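Local structure of thiazoline oxidase/subtilisin-like protease (4H6X) at residues P70-A75 against A95-T100; A75-R80 against A260-E265. The protein is a patellamide maturation protease of the subtilase family that probably cleaves precursor peptides and joins their ends by transamidation to give cyclic products. All blocks are in the same frame, centred on the assembly; numbering follows the deposited sequence.

Contact 1 of 2, residues P70-A75 against A95-T100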
loop_
_atom_site.group_PDB
_atom_site.type_symbol
_atom_site.label_atom_id
_atom_site.label_comp_id
_atom_site.label_asym_id
_atom_site.label_seq_id
_atom_site.Cartn_x
_atom_site.Cartn_y
_atom_site.Cartn_z
ATOM N N PRO A 70 9.293 16.022 16.156
ATOM C CA PRO A 70 10.223 15.852 15.040
ATOM C C PRO A 70 11.556 15.265 15.505
ATOM O O PRO A 70 12.158 14.458 14.794
ATOM C CB PRO A 70 10.408 17.283 14.517
ATOM C CG PRO A 70 9.150 17.989 14.906
ATOM C CD PRO A 70 8.741 17.390 16.220
ATOM N N GLU A 71 11.995 15.644 16.708
ATOM C CA GLU A 71 13.264 15.156 17.250
ATOM C C GLU A 71 13.252 13.638 17.414
ATOM O O GLU A 71 14.240 12.967 17.111
ATOM C CB GLU A 71 13.597 15.845 18.586
ATOM C CG GLU A 71 13.832 17.357 18.504
ATOM C CD GLU A 71 12.616 18.149 18.069
ATOM O OE1 GLU A 71 11.528 18.002 18.667
ATOM O OE2 GLU A 71 12.747 18.932 17.109
ATOM N N ASP A 72 12.125 13.095 17.874
ATOM C CA ASP A 72 11.978 11.644 17.991
ATOM C C ASP A 72 12.064 10.956 16.619
ATOM O O ASP A 72 12.775 9.960 16.466
ATOM C CB ASP A 72 10.696 11.282 18.732
ATOM C CG ASP A 72 10.863 11.324 20.238
ATOM O OD1 ASP A 72 11.881 11.872 20.713
ATOM O OD2 ASP A 72 9.990 10.793 20.951
ATOM N N TYR A 73 11.383 11.504 15.620
ATOM C CA TYR A 73 11.500 10.951 14.271
ATOM C C TYR A 73 12.944 11.033 13.762
ATOM O O TYR A 73 13.459 10.065 13.206
ATOM C CB TYR A 73 10.525 11.622 13.304
ATOM C CG TYR A 73 9.073 11.189 13.482
ATOM C CD1 TYR A 73 8.682 9.859 13.262
ATOM C CD2 TYR A 73 8.090 12.110 13.858
ATOM C CE1 TYR A 73 7.356 9.468 13.415
ATOM C CE2 TYR A 73 6.759 11.728 14.016
ATOM C CZ TYR A 73 6.395 10.409 13.789
ATOM O OH TYR A 73 5.073 10.023 13.943
ATOM N N ALA A 74 13.604 12.175 13.995
ATOM C CA ALA A 74 14.991 12.378 13.543
ATOM C C ALA A 74 15.924 11.360 14.154
ATOM O O ALA A 74 16.827 10.872 13.484
ATOM C CB ALA A 74 15.470 13.801 13.842
ATOM N N ALA A 75 15.698 11.035 15.427
ATOM C CA ALA A 75 16.471 10.015 16.110
ATOM C C ALA A 75 16.301 8.642 15.449
ATOM O O ALA A 75 17.275 7.929 15.207
ATOM C CB ALA A 75 16.088 9.961 17.579
ATOM N N ALA A 95 17.948 3.400 23.777
ATOM C CA ALA A 95 18.765 4.445 24.391
ATOM C C ALA A 95 18.176 5.856 24.209
ATOM O O ALA A 95 18.361 6.722 25.062
ATOM C CB ALA A 95 20.192 4.381 23.849
ATOM N N VAL A 96 17.454 6.081 23.113
ATOM C CA VAL A 96 17.056 7.441 22.750
ATOM C C VAL A 96 15.541 7.644 22.578
ATOM O O VAL A 96 15.010 8.686 22.948
ATOM C CB VAL A 96 17.869 7.953 21.531
ATOM C CG1 VAL A 96 17.438 7.274 20.232
ATOM C CG2 VAL A 96 17.789 9.468 21.412
ATOM N N ILE A 97 14.840 6.658 22.025
ATOM C CA ILE A 97 13.384 6.787 21.875
ATOM C C ILE A 97 12.649 5.548 22.416
ATOM O O ILE A 97 11.867 4.934 21.692
ATOM C CB ILE A 97 12.979 7.109 20.412
ATOM C CG1 ILE A 97 13.690 6.156 19.434
ATOM C CG2 ILE A 97 13.251 8.581 20.091
ATOM C CD1 ILE A 97 13.235 6.242 17.996
ATOM N N PRO A 98 12.892 5.182 23.695
ATOM C CA PRO A 98 12.327 3.938 24.235
ATOM C C PRO A 98 10.792 3.931 24.241
ATOM O O PRO A 98 10.178 2.898 23.969
ATOM C CB PRO A 98 12.877 3.894 25.676
ATOM C CG PRO A 98 13.121 5.330 26.026
ATOM C CD PRO A 98 13.594 5.958 24.742
ATOM N N ASP A 99 10.188 5.085 24.503
ATOM C CA ASP A 99 8.743 5.173 24.685
ATOM C C ASP A 99 7.966 5.486 23.406
ATOM O O ASP A 99 6.736 5.374 23.382
ATOM C CB ASP A 99 8.412 6.206 25.759
ATOM C CG ASP A 99 9.091 5.907 27.087
ATOM O OD1 ASP A 99 9.215 4.715 27.467
ATOM O OD2 ASP A 99 9.510 6.880 27.743
ATOM N N THR A 100 8.667 5.875 22.347
ATOM C CA THR A 100 7.980 6.249 21.110
ATOM C C THR A 100 8.384 5.423 19.881
ATOM O O THR A 100 7.777 5.558 18.818
ATOM C CB THR A 100 8.196 7.736 20.798
ATOM O OG1 THR A 100 9.599 7.999 20.827
ATOM C CG2 THR A 100 7.450 8.639 21.837
HETATM O O HOH W 1 14.259 11.237 21.986
#
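Asp-72 reaches from helix 70-82 to Ile-97 and Thr-100 in the turn that follows helix 87-96. Asp-72 CB lies 4.0 Å from Ile-97 CG2. The next atom, CG, is anti to the carbonyl carbon (chi1 -84°). Asp-72 CG is 3.6 Å from both Ile-97 CG2 and Thr-100 OG1. The carboxylate then divides its two oxygens. Asp-72 OD2 accepts a hydrogen bond from Thr-100 OG1 at 2.8 Å, and the hydroxyl comes from above the carboxylate plane, 53° out of it. Thr-100 CG2 also touches Asp-72 OD2, at 3.4 Å. Asp-72 OD1 rests on the methyl Ile-97 CG2 at 3.6 Å. A water donates to this oxygen and to Val-96 O, bridging the carboxylate to the end of helix 87-96. Helices 70-82 and 87-96 pack as a pair at the surface. In sequence they fall between strand 53-56 and helix 101-118, and they are probably an addition to the subtilase core. Thr-100 stands at the N-cap position of helix 101-118. One helical turn on from Asp-72, Ala-75 adds an apolar patch. Ala-75 CB lies 4.0 Å from Val-96 CG1 and equally far from Ile-97 CG2. Ile-104 packs against both Asp-72 and Ile-97.

Contact 2 of 2, residues A75-R80 against A260-E265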
loop_
_atom_site.group_PDB
_atom_site.type_symbol
_atom_site.label_atom_id
_atom_site.label_comp_id
_atom_site.label_asym_id
_atom_site.label_seq_id
_atom_site.Cartn_x
_atom_site.Cartn_y
_atom_site.Cartn_z
ATOM N N ALA A 75 15.698 11.035 15.427
ATOM C CA ALA A 75 16.471 10.015 16.110
ATOM C C ALA A 75 16.301 8.642 15.449
ATOM O O ALA A 75 17.275 7.929 15.207
ATOM C CB ALA A 75 16.088 9.961 17.579
ATOM N N PHE A 76 15.054 8.261 15.176
ATOM C CA PHE A 76 14.779 7.005 14.468
ATOM C C PHE A 76 15.453 7.012 13.097
ATOM O O PHE A 76 16.053 6.025 12.687
ATOM C CB PHE A 76 13.263 6.825 14.309
ATOM C CG PHE A 76 12.863 5.550 13.623
ATOM C CD1 PHE A 76 12.597 4.405 14.362
ATOM C CD2 PHE A 76 12.731 5.503 12.247
ATOM C CE1 PHE A 76 12.218 3.217 13.733
ATOM C CE2 PHE A 76 12.345 4.325 11.606
ATOM C CZ PHE A 76 12.107 3.179 12.355
ATOM N N GLN A 77 15.332 8.126 12.383
ATOM C CA GLN A 77 15.846 8.200 11.021
ATOM C C GLN A 77 17.371 8.192 10.948
ATOM O O GLN A 77 17.935 7.647 10.001
ATOM C CB GLN A 77 15.243 9.384 10.273
ATOM C CG GLN A 77 13.757 9.174 10.023
ATOM C CD GLN A 77 13.033 10.431 9.617
ATOM O OE1 GLN A 77 13.650 11.427 9.224
ATOM N NE2 GLN A 77 11.701 10.400 9.701
ATOM N N SER A 78 18.024 8.780 11.954
ATOM C CA SER A 78 19.488 8.715 12.070
ATOM C C SER A 78 19.973 7.286 12.275
ATOM O O SER A 78 20.919 6.847 11.616
ATOM C CB SER A 78 20.014 9.616 13.208
ATOM O OG SER A 78 21.329 9.214 13.568
ATOM N N ILE A 79 19.315 6.564 13.175
ATOM C CA ILE A 79 19.611 5.146 13.407
ATOM C C ILE A 79 19.429 4.290 12.139
ATOM O O ILE A 79 20.256 3.423 11.852
ATOM C CB ILE A 79 18.785 4.593 14.594
ATOM C CG1 ILE A 79 19.277 5.229 15.905
ATOM C CG2 ILE A 79 18.884 3.076 14.692
ATOM C CD1 ILE A 79 18.300 5.139 17.063
ATOM N N ARG A 80 18.366 4.547 11.374
ATOM C CA ARG A 80 18.163 3.843 10.102
ATOM C C ARG A 80 19.278 4.196 9.107
ATOM O O ARG A 80 19.871 3.311 8.502
ATOM C CB ARG A 80 16.804 4.193 9.501
ATOM C CG ARG A 80 16.606 3.699 8.076
ATOM C CD ARG A 80 15.463 4.463 7.437
ATOM N NE ARG A 80 14.211 3.823 7.751
ATOM C CZ ARG A 80 13.019 4.413 7.815
ATOM N NH1 ARG A 80 12.851 5.721 7.630
ATOM N NH2 ARG A 80 11.986 3.651 8.104
ATOM N N ALA A 260 8.169 8.090 1.235
ATOM C CA ALA A 260 8.374 9.168 2.205
ATOM C C ALA A 260 8.594 8.684 3.642
ATOM O O ALA A 260 8.166 7.581 4.020
ATOM C CB ALA A 260 7.211 10.139 2.147
ATOM N N GLN A 261 9.256 9.530 4.434
ATOM C CA GLN A 261 9.442 9.320 5.858
ATOM C C GLN A 261 9.047 10.623 6.577
ATOM O O GLN A 261 9.199 11.711 6.006
ATOM C CB GLN A 261 10.883 8.882 6.178
ATOM C CG GLN A 261 11.950 9.946 5.926
ATOM C CD GLN A 261 13.359 9.398 5.808
ATOM O OE1 GLN A 261 14.115 9.818 4.930
ATOM N NE2 GLN A 261 13.730 8.488 6.687
ATOM N N PRO A 262 8.514 10.521 7.809
ATOM C CA PRO A 262 7.965 11.701 8.494
ATOM C C PRO A 262 8.976 12.842 8.670
ATOM O O PRO A 262 10.168 12.586 8.855
ATOM C CB PRO A 262 7.577 11.174 9.888
ATOM C CG PRO A 262 7.581 9.691 9.794
ATOM C CD PRO A 262 8.400 9.287 8.611
ATOM N N CYS A 263 8.469 14.075 8.620
ATOM C CA CYS A 263 9.186 15.297 9.034
ATOM C C CYS A 263 10.319 15.742 8.116
ATOM O O CYS A 263 11.085 16.639 8.470
ATOM C CB CYS A 263 9.708 15.168 10.462
ATOM S SG CYS A 263 8.416 14.885 11.679
ATOM N N THR A 264 10.429 15.121 6.949
ATOM C CA THR A 264 11.458 15.508 6.001
ATOM C C THR A 264 11.031 15.272 4.565
ATOM O O THR A 264 10.228 14.390 4.282
ATOM C CB THR A 264 12.821 14.837 6.270
ATOM O OG1 THR A 264 13.730 15.214 5.233
ATOM C CG2 THR A 264 12.709 13.308 6.285
ATOM N N GLU A 265 11.597 16.066 3.663
ATOM C CA GLU A 265 11.297 15.943 2.250
ATOM C C GLU A 265 12.107 14.842 1.578
ATOM O O GLU A 265 11.754 14.412 0.482
ATOM C CB GLU A 265 11.480 17.284 1.530
ATOM C CG GLU A 265 10.356 18.266 1.808
ATOM C CD GLU A 265 8.995 17.776 1.310
ATOM O OE1 GLU A 265 8.916 17.174 0.214
ATOM O OE2 GLU A 265 8.000 18.010 2.015
#
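The carbonyl of Pro-262 is held by the side-chain amide of Gln-77, which projects from helix 70-82. Gln-77 CG is anti to the carbonyl carbon (chi1 -68°), and the chain runs on extended beyond CG. Gln-77 NE2 donates to Pro-262 O at 2.8 Å. The bond is nearly straight, with an N-H...O angle of 176°. It falls on a lone pair in the carbonyl plane, and the acceptor lies almost in the amide plane of Gln-77. Pro-262 is the second residue of a type II beta turn from Gln-261 to Thr-264, so the bond grips the turn by its backbone. Gln-77 NE2 also lies 3.7 Å from Pro-262 CD in the ring. On the other branch of the amide, Gln-77 OE1 meets the methyl Thr-264 CG2 at 3.6 Å. An alanine in place of Gln-77 would probably leave Pro-262 O without this donor and open a gap beside Thr-264 CG2.

The Gln-261 side chain crosses that of Gln-77 at an oblique angle. It too is extended beyond CG, and Gln-261 CG packs 3.8 Å from Gln-77 NE2. Arg-80 comes past the end of Gln-261 in the opposite direction. Arg-80 bends at chi3 (-86°), which turns NE out of line with the methylenes. One face of the Arg-80 guanidinium packs on Phe-76, with Phe-76 CE2 3.6 Å above the plane and offset toward the rim. Arg-80 NH2 forms a salt bridge with Asp-108, its strongest polar partner.

The loop between strands 257-259 and 268-270 thus meets helix 70-82 beside helix 101-118. Asp-108 and Cys-111 of that helix touch Pro-262, while Val-268 of strand 268-270 packs on both Arg-80 and Gln-261.

How the contacts relate
Both contacts use helix 70-82 and share Ala-75, and their centres lie about 10 Å apart. Contact 1 is at the surface, its centre about 25 Å from the chain centre, and joins segments close in sequence. Contact 2 is partly buried, its centre about 19 Å from the chain centre, and ties the helix to a loop 180 residues on. Contact 1 mixes a carboxylate, a hydroxyl, a bridging water and small apolar groups. Contact 2 relies on a neutral amide and a backbone carbonyl, and its arginine turns to helix 101-118 for a charged partner. They meet where Tyr-73 packs on Pro-262 and Cys-263, and where Ile-97 touches Phe-76. Helix 101-118 borders both, through Ile-104 and Asp-108.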